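Local atomic coordinates of dihydroorotase (Agrobacterium tumefaciens, PDB entry 2OGJ), a protein that acts as a zinc-dependent esterase of the amidohydrolase superfamily, removing the acetyl group from acetyl-(R)-mandelate in vitro and, less efficiently, from acetyl glycolate. Residues E243-F248 with I279-L284; T306-L311 with E319-A324; N234-S239 with D363-V368; V219-G224 with F248-R253. One frame throughout, in Å; residues are numbered along the deposited sequence.

Contact 1. Residues E243-F248 with I279-L284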
loop_
_atom_site.group_PDB
_atom_site.type_symbol
_atom_site.label_atom_id
_atom_site.label_comp_id
_atom_site.label_asym_id
_atom_site.label_seq_id
_atom_site.Cartn_x
_atom_site.Cartn_y
_atom_site.Cartn_z
ATOM N N GLU A 243 30.348 -9.872 11.852
ATOM C CA GLU A 243 29.607 -9.507 13.061
ATOM C C GLU A 243 28.742 -10.668 13.583
ATOM O O GLU A 243 28.256 -10.644 14.714
ATOM C CB GLU A 243 28.713 -8.299 12.773
ATOM C CG GLU A 243 28.013 -8.395 11.425
ATOM C CD GLU A 243 26.799 -7.496 11.293
ATOM O OE1 GLU A 243 26.818 -6.360 11.823
ATOM O OE2 GLU A 243 25.828 -7.934 10.635
ATOM N N ASP A 244 28.561 -11.683 12.747
ATOM C CA ASP A 244 27.746 -12.843 13.096
ATOM C C ASP A 244 28.465 -14.136 12.728
ATOM O O ASP A 244 28.512 -14.510 11.554
ATOM C CB ASP A 244 26.415 -12.775 12.343
ATOM C CG ASP A 244 25.422 -13.835 12.788
ATOM O OD1 ASP A 244 25.845 -14.910 13.270
ATOM O OD2 ASP A 244 24.204 -13.589 12.636
ATOM N N GLU A 245 29.016 -14.819 13.728
ATOM C CA GLU A 245 29.724 -16.075 13.485
ATOM C C GLU A 245 28.842 -17.114 12.805
ATOM O O GLU A 245 29.341 -17.983 12.097
ATOM C CB GLU A 245 30.273 -16.649 14.797
ATOM C CG GLU A 245 31.572 -16.010 15.257
ATOM C CD GLU A 245 32.772 -16.486 14.456
ATOM O OE1 GLU A 245 33.843 -15.857 14.577
ATOM O OE2 GLU A 245 32.650 -17.493 13.715
ATOM N N ASP A 246 27.533 -17.037 13.033
ATOM C CA ASP A 246 26.595 -17.975 12.415
ATOM C C ASP A 246 26.577 -17.703 10.923
ATOM O O ASP A 246 26.587 -18.642 10.113
ATOM C CB ASP A 246 25.190 -17.787 12.981
ATOM C CG ASP A 246 25.088 -18.211 14.420
ATOM O OD1 ASP A 246 24.121 -17.808 15.098
ATOM O OD2 ASP A 246 25.981 -18.956 14.870
ATOM N N LEU A 247 26.548 -16.413 10.573
ATOM C CA LEU A 247 26.542 -15.986 9.182
ATOM C C LEU A 247 27.852 -16.402 8.530
ATOM O O LEU A 247 27.861 -16.962 7.427
ATOM C CB LEU A 247 26.403 -14.464 9.078
ATOM C CG LEU A 247 25.888 -13.864 7.758
ATOM C CD1 LEU A 247 26.702 -12.658 7.428
ATOM C CD2 LEU A 247 25.962 -14.853 6.604
ATOM N N PHE A 248 28.960 -16.121 9.217
ATOM C CA PHE A 248 30.268 -16.465 8.684
ATOM C C PHE A 248 30.352 -17.947 8.405
ATOM O O PHE A 248 30.841 -18.356 7.357
ATOM C CB PHE A 248 31.401 -16.093 9.635
ATOM C CG PHE A 248 32.765 -16.332 9.046
ATOM C CD1 PHE A 248 33.388 -15.351 8.272
ATOM C CD2 PHE A 248 33.396 -17.562 9.206
ATOM C CE1 PHE A 248 34.617 -15.594 7.661
ATOM C CE2 PHE A 248 34.616 -17.816 8.604
ATOM C CZ PHE A 248 35.231 -16.826 7.825
ATOM N N ILE A 279 39.958 -13.733 4.687
ATOM C CA ILE A 279 41.096 -14.390 4.054
ATOM C C ILE A 279 42.015 -15.102 5.048
ATOM O O ILE A 279 42.574 -16.160 4.737
ATOM C CB ILE A 279 41.886 -13.380 3.184
ATOM C CG1 ILE A 279 40.988 -12.903 2.039
ATOM C CG2 ILE A 279 43.144 -14.025 2.603
ATOM C CD1 ILE A 279 41.470 -11.640 1.327
ATOM N N ALA A 280 42.164 -14.540 6.241
ATOM C CA ALA A 280 42.999 -15.185 7.258
ATOM C C ALA A 280 42.379 -16.521 7.702
ATOM O O ALA A 280 43.080 -17.417 8.168
ATOM C CB ALA A 280 43.173 -14.264 8.462
ATOM N N ARG A 281 41.061 -16.642 7.556
ATOM C CA ARG A 281 40.360 -17.869 7.928
ATOM C C ARG A 281 40.157 -18.773 6.720
ATOM O O ARG A 281 39.363 -19.721 6.777
ATOM C CB ARG A 281 38.992 -17.564 8.546
ATOM C CG ARG A 281 39.019 -16.851 9.898
ATOM C CD ARG A 281 37.984 -17.495 10.820
ATOM N NE ARG A 281 37.002 -16.561 11.369
ATOM C CZ ARG A 281 35.785 -16.927 11.772
ATOM N NH1 ARG A 281 35.409 -18.200 11.678
ATOM N NH2 ARG A 281 34.943 -16.027 12.269
ATOM N N GLY A 282 40.860 -18.470 5.632
ATOM C CA GLY A 282 40.759 -19.277 4.430
ATOM C C GLY A 282 39.594 -18.968 3.501
ATOM O O GLY A 282 39.431 -19.652 2.485
ATOM N N LEU A 283 38.694 -17.957 3.865
ATOM C CA LEU A 283 37.593 -17.648 2.951
ATOM C C LEU A 283 37.976 -16.571 1.946
ATOM O O LEU A 283 38.110 -15.385 2.280
ATOM C CB LEU A 283 36.331 -17.212 3.711
ATOM C CG LEU A 283 35.059 -17.072 2.851
ATOM C CD1 LEU A 283 34.806 -18.364 2.066
ATOM C CD2 LEU A 283 33.857 -16.731 3.750
ATOM N N LEU A 284 38.169 -17.005 0.708
ATOM C CA LEU A 284 38.526 -16.104 -0.375
ATOM C C LEU A 284 37.319 -15.769 -1.236
ATOM O O LEU A 284 36.341 -16.531 -1.300
ATOM C CB LEU A 284 39.584 -16.751 -1.267
ATOM C CG LEU A 284 41.038 -16.408 -0.990
ATOM C CD1 LEU A 284 41.359 -16.617 0.477
ATOM C CD2 LEU A 284 41.896 -17.261 -1.883
#

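Contact 2. Residues T306-L311 with E319-A324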
loop_
_atom_site.group_PDB
_atom_site.type_symbol
_atom_site.label_atom_id
_atom_site.label_comp_id
_atom_site.label_asym_id
_atom_site.label_seq_id
_atom_site.Cartn_x
_atom_site.Cartn_y
_atom_site.Cartn_z
ATOM N N THR A 306 42.654 -1.303 -9.077
ATOM C CA THR A 306 42.768 -0.857 -7.695
ATOM C C THR A 306 42.081 -1.863 -6.759
ATOM O O THR A 306 42.559 -2.130 -5.655
ATOM C CB THR A 306 42.119 0.541 -7.495
ATOM O OG1 THR A 306 42.737 1.498 -8.363
ATOM C CG2 THR A 306 42.271 1.003 -6.041
ATOM N N THR A 307 40.959 -2.415 -7.217
ATOM C CA THR A 307 40.195 -3.373 -6.433
ATOM C C THR A 307 41.016 -4.647 -6.284
ATOM O O THR A 307 40.994 -5.286 -5.217
ATOM C CB THR A 307 38.818 -3.674 -7.125
ATOM O OG1 THR A 307 38.041 -2.471 -7.178
ATOM C CG2 THR A 307 38.017 -4.747 -6.372
HETATM N N MSE A 308 41.739 -5.023 -7.345
HETATM C CA MSE A 308 42.583 -6.219 -7.297
HETATM C C MSE A 308 43.721 -5.955 -6.302
HETATM O O MSE A 308 44.155 -6.854 -5.601
HETATM C CB MSE A 308 43.165 -6.529 -8.678
HETATM C CG MSE A 308 42.135 -6.855 -9.759
HETATM SE SE MSE A 308 42.764 -6.784 -11.475
HETATM C CE MSE A 308 43.757 -8.178 -11.508
ATOM N N SER A 309 44.171 -4.704 -6.234
ATOM C CA SER A 309 45.248 -4.299 -5.334
ATOM C C SER A 309 44.860 -4.327 -3.854
ATOM O O SER A 309 45.717 -4.572 -3.002
ATOM C CB SER A 309 45.752 -2.895 -5.694
ATOM O OG SER A 309 46.239 -2.852 -7.023
ATOM N N LYS A 310 43.587 -4.064 -3.549
ATOM C CA LYS A 310 43.101 -4.077 -2.162
ATOM C C LYS A 310 43.026 -5.513 -1.641
ATOM O O LYS A 310 43.347 -5.782 -0.477
ATOM C CB LYS A 310 41.720 -3.414 -2.059
ATOM C CG LYS A 310 41.711 -1.923 -2.404
ATOM C CD LYS A 310 40.320 -1.332 -2.256
ATOM C CE LYS A 310 40.311 0.144 -2.582
ATOM N NZ LYS A 310 38.920 0.659 -2.732
ATOM N N LEU A 311 42.606 -6.435 -2.506
ATOM C CA LEU A 311 42.512 -7.835 -2.121
ATOM C C LEU A 311 43.909 -8.394 -1.933
ATOM O O LEU A 311 44.165 -9.149 -1.004
ATOM C CB LEU A 311 41.758 -8.640 -3.181
ATOM C CG LEU A 311 40.241 -8.779 -3.016
ATOM C CD1 LEU A 311 39.939 -9.319 -1.621
ATOM C CD2 LEU A 311 39.547 -7.436 -3.253
ATOM N N GLU A 319 48.318 -15.181 -7.611
ATOM C CA GLU A 319 47.677 -16.085 -8.555
ATOM C C GLU A 319 46.169 -16.196 -8.390
ATOM O O GLU A 319 45.454 -16.434 -9.360
ATOM C CB GLU A 319 48.312 -17.470 -8.450
ATOM C CG GLU A 319 49.595 -17.602 -9.240
ATOM C CD GLU A 319 49.355 -18.021 -10.686
ATOM O OE1 GLU A 319 48.177 -18.061 -11.121
ATOM O OE2 GLU A 319 50.352 -18.313 -11.391
ATOM N N ASN A 320 45.671 -16.008 -7.173
ATOM C CA ASN A 320 44.251 -16.137 -6.928
ATOM C C ASN A 320 43.524 -14.865 -7.308
ATOM O O ASN A 320 42.366 -14.933 -7.722
ATOM C CB ASN A 320 44.008 -16.570 -5.486
ATOM C CG ASN A 320 44.647 -17.915 -5.199
ATOM O OD1 ASN A 320 44.596 -18.827 -6.029
ATOM N ND2 ASN A 320 45.253 -18.047 -4.026
ATOM N N VAL A 321 44.151 -13.712 -7.184
ATOM C CA VAL A 321 43.499 -12.455 -7.544
ATOM C C VAL A 321 43.301 -12.414 -9.064
ATOM O O VAL A 321 42.243 -11.998 -9.547
ATOM C CB VAL A 321 44.334 -11.206 -7.090
ATOM C CG1 VAL A 321 43.708 -9.942 -7.637
ATOM C CG2 VAL A 321 44.401 -11.122 -5.557
ATOM N N VAL A 322 44.316 -12.848 -9.807
ATOM C CA VAL A 322 44.267 -12.872 -11.273
ATOM C C VAL A 322 43.157 -13.821 -11.711
ATOM O O VAL A 322 42.432 -13.565 -12.667
ATOM C CB VAL A 322 45.621 -13.385 -11.895
ATOM C CG1 VAL A 322 45.496 -13.507 -13.421
ATOM C CG2 VAL A 322 46.763 -12.451 -11.528
ATOM N N GLU A 323 43.033 -14.924 -10.997
ATOM C CA GLU A 323 42.022 -15.916 -11.309
ATOM C C GLU A 323 40.612 -15.421 -10.979
ATOM O O GLU A 323 39.651 -15.748 -11.679
ATOM C CB GLU A 323 42.335 -17.183 -10.531
ATOM C CG GLU A 323 41.189 -18.138 -10.435
ATOM C CD GLU A 323 41.554 -19.374 -9.658
ATOM O OE1 GLU A 323 42.422 -20.132 -10.150
ATOM O OE2 GLU A 323 40.989 -19.576 -8.558
ATOM N N ALA A 324 40.499 -14.633 -9.910
ATOM C CA ALA A 324 39.220 -14.080 -9.469
ATOM C C ALA A 324 38.856 -12.868 -10.322
ATOM O O ALA A 324 38.040 -12.033 -9.939
ATOM C CB ALA A 324 39.319 -13.674 -8.023
#

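Contact 3. Residues N234-S239 with D363-V368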
loop_
_atom_site.group_PDB
_atom_site.type_symbol
_atom_site.label_atom_id
_atom_site.label_comp_id
_atom_site.label_asym_id
_atom_site.label_seq_id
_atom_site.Cartn_x
_atom_site.Cartn_y
_atom_site.Cartn_z
ATOM N N ASN A 234 31.051 -6.966 2.576
ATOM C CA ASN A 234 30.671 -5.639 3.011
ATOM C C ASN A 234 30.855 -5.617 4.510
ATOM O O ASN A 234 30.729 -6.641 5.177
ATOM C CB ASN A 234 29.209 -5.331 2.667
ATOM C CG ASN A 234 28.232 -6.040 3.587
ATOM O OD1 ASN A 234 27.853 -7.185 3.345
ATOM N ND2 ASN A 234 27.835 -5.364 4.662
ATOM N N GLY A 235 31.165 -4.440 5.031
ATOM C CA GLY A 235 31.366 -4.278 6.458
ATOM C C GLY A 235 30.297 -3.393 7.074
ATOM O O GLY A 235 30.590 -2.503 7.875
ATOM N N LYS A 236 29.050 -3.626 6.682
ATOM C CA LYS A 236 27.940 -2.855 7.218
ATOM C C LYS A 236 27.140 -3.659 8.260
ATOM O O LYS A 236 26.919 -4.869 8.097
ATOM C CB LYS A 236 27.022 -2.416 6.083
ATOM C CG LYS A 236 27.688 -1.510 5.075
ATOM C CD LYS A 236 28.225 -0.227 5.697
ATOM C CE LYS A 236 28.792 0.714 4.636
ATOM N NZ LYS A 236 29.338 1.969 5.208
ATOM N N SER A 237 26.710 -2.973 9.322
ATOM C CA SER A 237 25.930 -3.585 10.395
ATOM C C SER A 237 24.660 -4.253 9.860
ATOM O O SER A 237 23.847 -3.613 9.196
ATOM C CB SER A 237 25.536 -2.526 11.439
ATOM O OG SER A 237 26.654 -1.972 12.126
ATOM N N GLY A 238 24.491 -5.535 10.159
ATOM C CA GLY A 238 23.314 -6.240 9.696
ATOM C C GLY A 238 23.540 -7.004 8.404
ATOM O O GLY A 238 22.639 -7.689 7.903
ATOM N N SER A 239 24.749 -6.902 7.855
ATOM C CA SER A 239 25.057 -7.594 6.603
ATOM C C SER A 239 26.475 -8.143 6.559
ATOM O O SER A 239 26.801 -8.950 5.706
ATOM C CB SER A 239 24.809 -6.655 5.405
ATOM O OG SER A 239 25.071 -5.289 5.730
ATOM N N ASP A 363 38.259 2.083 1.413
ATOM C CA ASP A 363 37.142 1.167 1.158
ATOM C C ASP A 363 35.776 1.820 1.348
ATOM O O ASP A 363 35.663 3.036 1.553
ATOM C CB ASP A 363 37.252 -0.075 2.066
ATOM C CG ASP A 363 37.142 0.263 3.565
ATOM O OD1 ASP A 363 37.387 -0.623 4.416
ATOM O OD2 ASP A 363 36.803 1.413 3.903
ATOM N N SER A 364 34.739 0.995 1.297
ATOM C CA SER A 364 33.373 1.463 1.455
ATOM C C SER A 364 33.061 1.850 2.897
ATOM O O SER A 364 31.937 2.250 3.215
ATOM C CB SER A 364 32.405 0.384 0.986
ATOM O OG SER A 364 32.707 -0.006 -0.339
ATOM N N ASN A 365 34.058 1.720 3.768
ATOM C CA ASN A 365 33.893 2.078 5.177
ATOM C C ASN A 365 34.733 3.266 5.608
ATOM O O ASN A 365 34.908 3.518 6.802
ATOM C CB ASN A 365 34.197 0.881 6.085
ATOM C CG ASN A 365 33.003 -0.024 6.246
ATOM O OD1 ASN A 365 31.871 0.450 6.307
ATOM N ND2 ASN A 365 33.241 -1.327 6.324
ATOM N N GLY A 366 35.250 4.002 4.635
ATOM C CA GLY A 366 36.060 5.160 4.959
ATOM C C GLY A 366 37.435 4.778 5.471
ATOM O O GLY A 366 38.307 5.636 5.588
ATOM N N ASP A 367 37.628 3.499 5.788
ATOM C CA ASP A 367 38.919 3.009 6.265
ATOM C C ASP A 367 39.951 3.158 5.163
ATOM O O ASP A 367 39.723 2.745 4.027
ATOM C CB ASP A 367 38.817 1.540 6.672
ATOM C CG ASP A 367 38.686 1.356 8.165
ATOM O OD1 ASP A 367 39.699 1.565 8.871
ATOM O OD2 ASP A 367 37.578 1.012 8.630
ATOM N N VAL A 368 41.088 3.751 5.499
ATOM C CA VAL A 368 42.136 3.950 4.518
ATOM C C VAL A 368 43.309 3.008 4.724
ATOM O O VAL A 368 43.774 2.824 5.843
ATOM C CB VAL A 368 42.649 5.399 4.559
ATOM C CG1 VAL A 368 43.940 5.520 3.776
ATOM C CG2 VAL A 368 41.613 6.328 3.967
HETATM O O HOH W 1 29.568 3.474 2.881
#

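Contact 4. Residues V219-G224 with F248-R253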
loop_
_atom_site.group_PDB
_atom_site.type_symbol
_atom_site.label_atom_id
_atom_site.label_comp_id
_atom_site.label_asym_id
_atom_site.label_seq_id
_atom_site.Cartn_x
_atom_site.Cartn_y
_atom_site.Cartn_z
ATOM N N VAL A 219 19.278 -15.297 2.176
ATOM C CA VAL A 219 19.656 -15.405 0.775
ATOM C C VAL A 219 20.570 -16.603 0.528
ATOM O O VAL A 219 20.345 -17.372 -0.403
ATOM C CB VAL A 219 20.358 -14.133 0.289
ATOM C CG1 VAL A 219 20.712 -14.274 -1.187
ATOM C CG2 VAL A 219 19.465 -12.934 0.519
ATOM N N LEU A 220 21.614 -16.748 1.339
ATOM C CA LEU A 220 22.525 -17.887 1.215
ATOM C C LEU A 220 21.765 -19.232 1.296
ATOM O O LEU A 220 22.152 -20.230 0.672
ATOM C CB LEU A 220 23.577 -17.814 2.327
ATOM C CG LEU A 220 24.947 -17.170 2.051
ATOM C CD1 LEU A 220 24.826 -15.991 1.095
ATOM C CD2 LEU A 220 25.564 -16.742 3.378
ATOM N N GLU A 221 20.685 -19.248 2.078
ATOM C CA GLU A 221 19.858 -20.448 2.246
ATOM C C GLU A 221 19.165 -20.822 0.932
ATOM O O GLU A 221 19.222 -21.969 0.503
ATOM C CB GLU A 221 18.781 -20.225 3.320
ATOM C CG GLU A 221 19.280 -19.846 4.725
ATOM C CD GLU A 221 19.837 -21.025 5.524
ATOM O OE1 GLU A 221 19.470 -22.180 5.208
ATOM O OE2 GLU A 221 20.624 -20.794 6.480
ATOM N N ILE A 222 18.509 -19.850 0.299
ATOM C CA ILE A 222 17.802 -20.088 -0.957
ATOM C C ILE A 222 18.705 -20.277 -2.189
ATOM O O ILE A 222 18.311 -20.921 -3.158
ATOM C CB ILE A 222 16.744 -18.959 -1.211
ATOM C CG1 ILE A 222 16.389 -18.875 -2.688
ATOM C CG2 ILE A 222 17.241 -17.649 -0.703
ATOM C CD1 ILE A 222 15.419 -19.945 -3.123
ATOM N N LEU A 223 19.919 -19.745 -2.154
ATOM C CA LEU A 223 20.835 -19.889 -3.282
ATOM C C LEU A 223 21.356 -21.315 -3.440
ATOM O O LEU A 223 21.152 -22.161 -2.577
ATOM C CB LEU A 223 22.017 -18.935 -3.120
ATOM C CG LEU A 223 21.938 -17.566 -3.797
ATOM C CD1 LEU A 223 20.615 -16.875 -3.521
ATOM C CD2 LEU A 223 23.093 -16.736 -3.299
ATOM N N GLY A 224 22.049 -21.567 -4.543
ATOM C CA GLY A 224 22.586 -22.891 -4.826
ATOM C C GLY A 224 23.790 -22.797 -5.759
ATOM O O GLY A 224 24.180 -21.703 -6.154
ATOM N N PHE A 248 28.960 -16.121 9.217
ATOM C CA PHE A 248 30.268 -16.465 8.684
ATOM C C PHE A 248 30.352 -17.947 8.405
ATOM O O PHE A 248 30.841 -18.356 7.357
ATOM C CB PHE A 248 31.401 -16.093 9.635
ATOM C CG PHE A 248 32.765 -16.332 9.046
ATOM C CD1 PHE A 248 33.388 -15.351 8.272
ATOM C CD2 PHE A 248 33.396 -17.562 9.206
ATOM C CE1 PHE A 248 34.617 -15.594 7.661
ATOM C CE2 PHE A 248 34.616 -17.816 8.604
ATOM C CZ PHE A 248 35.231 -16.826 7.825
ATOM N N ASN A 249 29.872 -18.763 9.337
ATOM C CA ASN A 249 29.914 -20.200 9.184
ATOM C C ASN A 249 29.066 -20.639 8.007
ATOM O O ASN A 249 29.407 -21.597 7.300
ATOM C CB ASN A 249 29.529 -20.877 10.495
ATOM C CG ASN A 249 30.492 -20.508 11.608
ATOM O OD1 ASN A 249 31.705 -20.442 11.396
ATOM N ND2 ASN A 249 29.959 -20.264 12.798
ATOM N N LEU A 250 27.959 -19.950 7.776
ATOM C CA LEU A 250 27.096 -20.313 6.668
ATOM C C LEU A 250 27.730 -19.903 5.331
ATOM O O LEU A 250 27.699 -20.662 4.373
ATOM C CB LEU A 250 25.710 -19.670 6.837
ATOM C CG LEU A 250 24.686 -20.028 5.755
ATOM C CD1 LEU A 250 24.556 -21.524 5.651
ATOM C CD2 LEU A 250 23.347 -19.402 6.071
ATOM N N ALA A 251 28.319 -18.713 5.277
ATOM C CA ALA A 251 28.957 -18.229 4.052
ATOM C C ALA A 251 30.083 -19.173 3.636
ATOM O O ALA A 251 30.235 -19.512 2.457
ATOM C CB ALA A 251 29.508 -16.834 4.275
ATOM N N GLU A 252 30.872 -19.590 4.620
ATOM C CA GLU A 252 31.984 -20.504 4.393
ATOM C C GLU A 252 31.488 -21.882 3.931
ATOM O O GLU A 252 32.125 -22.542 3.118
ATOM C CB GLU A 252 32.794 -20.625 5.684
ATOM C CG GLU A 252 33.936 -21.632 5.671
ATOM C CD GLU A 252 34.629 -21.697 7.027
ATOM O OE1 GLU A 252 33.948 -22.023 8.024
ATOM O OE2 GLU A 252 35.848 -21.410 7.106
ATOM N N ARG A 253 30.344 -22.305 4.447
ATOM C CA ARG A 253 29.779 -23.591 4.083
ATOM C C ARG A 253 29.207 -23.511 2.674
ATOM O O ARG A 253 29.536 -24.333 1.815
ATOM C CB ARG A 253 28.683 -23.948 5.076
ATOM C CG ARG A 253 28.028 -25.290 4.868
ATOM C CD ARG A 253 26.724 -25.286 5.600
ATOM N NE ARG A 253 26.847 -24.615 6.890
ATOM C CZ ARG A 253 25.824 -24.215 7.638
ATOM N NH1 ARG A 253 24.563 -24.411 7.236
ATOM N NH2 ARG A 253 26.079 -23.606 8.787
#

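Contact 1. Residues E243-F248 with I279-L284
Phe248, in helix 245-253, and Leu283, just past the end of helix 272-280, have the closest backbones here, yet their CA atoms are still 9.4 Å apart, so long side chains must span the gap. Arg281 does most of this work. Bent at chi2 and chi3, its chain runs across the Phe248 ring and lays the guanidinium over one face of it. Arg281 CZ is 3.8 Å from the ring centroid, displaced toward the rim, with the two planes 31° apart. This is a cation-pi contact, tilted rather than a flat stack. Phe248 reaches this place because its CG is anti to the backbone N (chi1 -175°), which carries the ring toward the other helix end. The same guanidinium ends in a salt bridge: Glu245 OE1 lies 2.6 Å from Arg281 NH2, with the carboxylate and guanidinium planes 27° apart. From the other side of the ring plane to Arg281, Leu283 CD2 approaches Phe248 CE1 at 4.1 Å, adding an apolar contact to the ring.

The contact joins the first turn of helix 245-253 to the residues that end helix 272-280. Asp244 is the N-cap of helix 245-253, its OD1 accepting from Leu247 N at 3.2 Å and more weakly from Asp246 N. Gly282, with positive phi, closes helix 272-280 in a Schellman motif. Asp244 also meets the second subunit: its OD2 forms a salt bridge with Lys196 of that chain. Arg281 thus has its charge shared between an anion and a pi face, which probably limits the swing of an otherwise exposed side chain.

Contact 2. Residues T306-L311 with E319-A324
Met308, a selenomethionine in the crystal, meets Val321 through its first side-chain carbons: Met308 CB lies 3.6 Å from Val321 CG1, and Met308 CG follows at 4.1 Å. The chain bends at chi3, which brings the terminal Met308 CE back to 4.3 Å from Val321 CG1. The same methyl, Val321 CG1, also comes within 3.7 Å of the backbone Met308 O, and so rests against the helix itself as well as its side chain. The other methyl turns to the next residue on that helix face, with Val321 CG2 4.3 Å from Leu311 CB. One branched residue therefore serves two partners three positions apart. Its torsion divides the work: CG1 is anti to the backbone N (chi1 173°), while CG2 is anti to the carbonyl carbon. The short reach of valine suits a close approach of helices 304-313 and 318-323, whose CA atoms at Met308 and Val321 are 6.3 Å apart.

Further out in this TIM-barrel amidohydrolase chain, the helix pair packs against strand 368-382: Phe375 touches both Met308 and Val321, and Ser309 OG accepts a hydrogen bond from Phe375 N, fixing the first helix to that strand. Ile288 also packs against the Val321 side chain, and is joined to Ala324 through the backbone. The end of Leu311 leads away from Val321 to Ile279 of helix 272-280. The side chain of Leu311 is about 12 Å from those of the zinc ligands His231 and Asp291.

Between these two segments the contact is apolar packing, with no hydrogen bond across it. Its cohesion is consequently a matter of shape and exclusion of water.

Contact 3. Residues N234-S239 with D363-V368
The tip of the beta hairpin of strands 348-362 and 368-382, a type I turn from Asp363 to Gly366, brings Ser364 and Asn365 against Gly235 and Lys236 in the loop that follows barrel strand 228-230. The CA atoms of Gly235 and Asn365 are 7.0 Å apart, and the Asn365 amide bridges the gap between the backbones. Both ends of that amide are used. Asn365 ND2 donates to Gly235 O at 3.3 Å, arriving from above the carbonyl plane at a C=O...N angle of 98° instead of along a lone pair. Asn365 OD1 in turn accepts from Lys236 NZ at 3.2 Å, and here the donor lies far more nearly in line with the C=O bond, at 155°. The neighbouring residues 235 and 236 thus grip opposite ends of one side-chain amide, which should fix its rotation and identify its oxygen.

The lysine gets there by a bend at chi2, after which it runs extended and slides past Asn365 in the opposite direction. Each loop is braced internally. Asp363 OD2 accepts from Asn365 N at 2.8 Å in an Asx turn, and Lys236 O takes both the N and the OG of Ser239 from the same face of its plane. Asp363 OD1 is bound by Phe272 N, while Glu243 OE2 bonds Gly238 N. The site lies near the metal centre, the Ser364 side chain being about 10 Å from a zinc ion. A direct bond from Lys236 NZ to Ser364 O is weak, but a water reinforces it, accepting from Lys236 NZ at 2.8 Å and donating to Ser364 O at 2.7 Å.

Contact 4. Residues V219-G224 with F248-R253
Leu220 and Ala251 form the tight half of this contact, where two adjacent helices of the barrel's outer layer, 216-222 and 245-253, bring their CA atoms to 7.0 Å. The small alanine lets the neighbouring helix come close: Leu220 CD2 settles on the backbone at 3.8 Å from Ala251 CA, with Ala251 CB 4.0 Å away. One residue before Ala251, Leu250 reaches across the interface, and its CD2 methyl lies 4.1 Å from Leu220 CB. Leu250 CG is anti to the backbone N (chi1 -178°), a setting that extends the isobutyl group toward helix 216-222. Leu220 also touches Val229 of strand 228-230, so the buried side continues directly into the barrel wall.

The outer side is different in character. Glu221 is exposed, and its chain bends at chi2 so that the carboxylate comes over to Leu250, crossing that side chain at about a right angle. Its OE2 lies against the Leu250 CD2 methyl, a contact of an oxygen with a methyl and not a polar bond. Arg253, three residues on in the same helix, meets the other methyl: Leu250 CD1 lies 3.3 Å above one face of its guanidinium, offset toward the rim. The two charges do not touch, Glu221 OE2 and Arg253 NH1 being 5.4 Å apart.

Leu250 is therefore a boundary residue, with leucine hydrocarbon on its inner flank and charged groups on its outer one. The chemistry implies that apolar burial holds these helices together, while Glu221 and Arg253 carry the interface out to solvent, with at most a loose electrostatic attraction between them.

From the N terminus, the first segment met is 219-224, and contact 4 closes its loop at 248-253 after passing through strand 228-230. Contact 3 opens at 234-239 inside that span and closes only at 363-368, so the two cross. Contact 1 crosses contact 4 as well, sharing Phe248 and helix 245-253, and closes at 279-284. Contact 2 then makes a short loop from 306-311 to 319-324, in series with contact 1; both nest within contact 3. Contacts 4 and 1 tie helices 216-222, 245-253 and 272-280 in sequence, and contact 2 pairs helices 304-313 and 318-323, while contact 3 fastens the turn between strands 348-362 and 368-382 to a barrel loop.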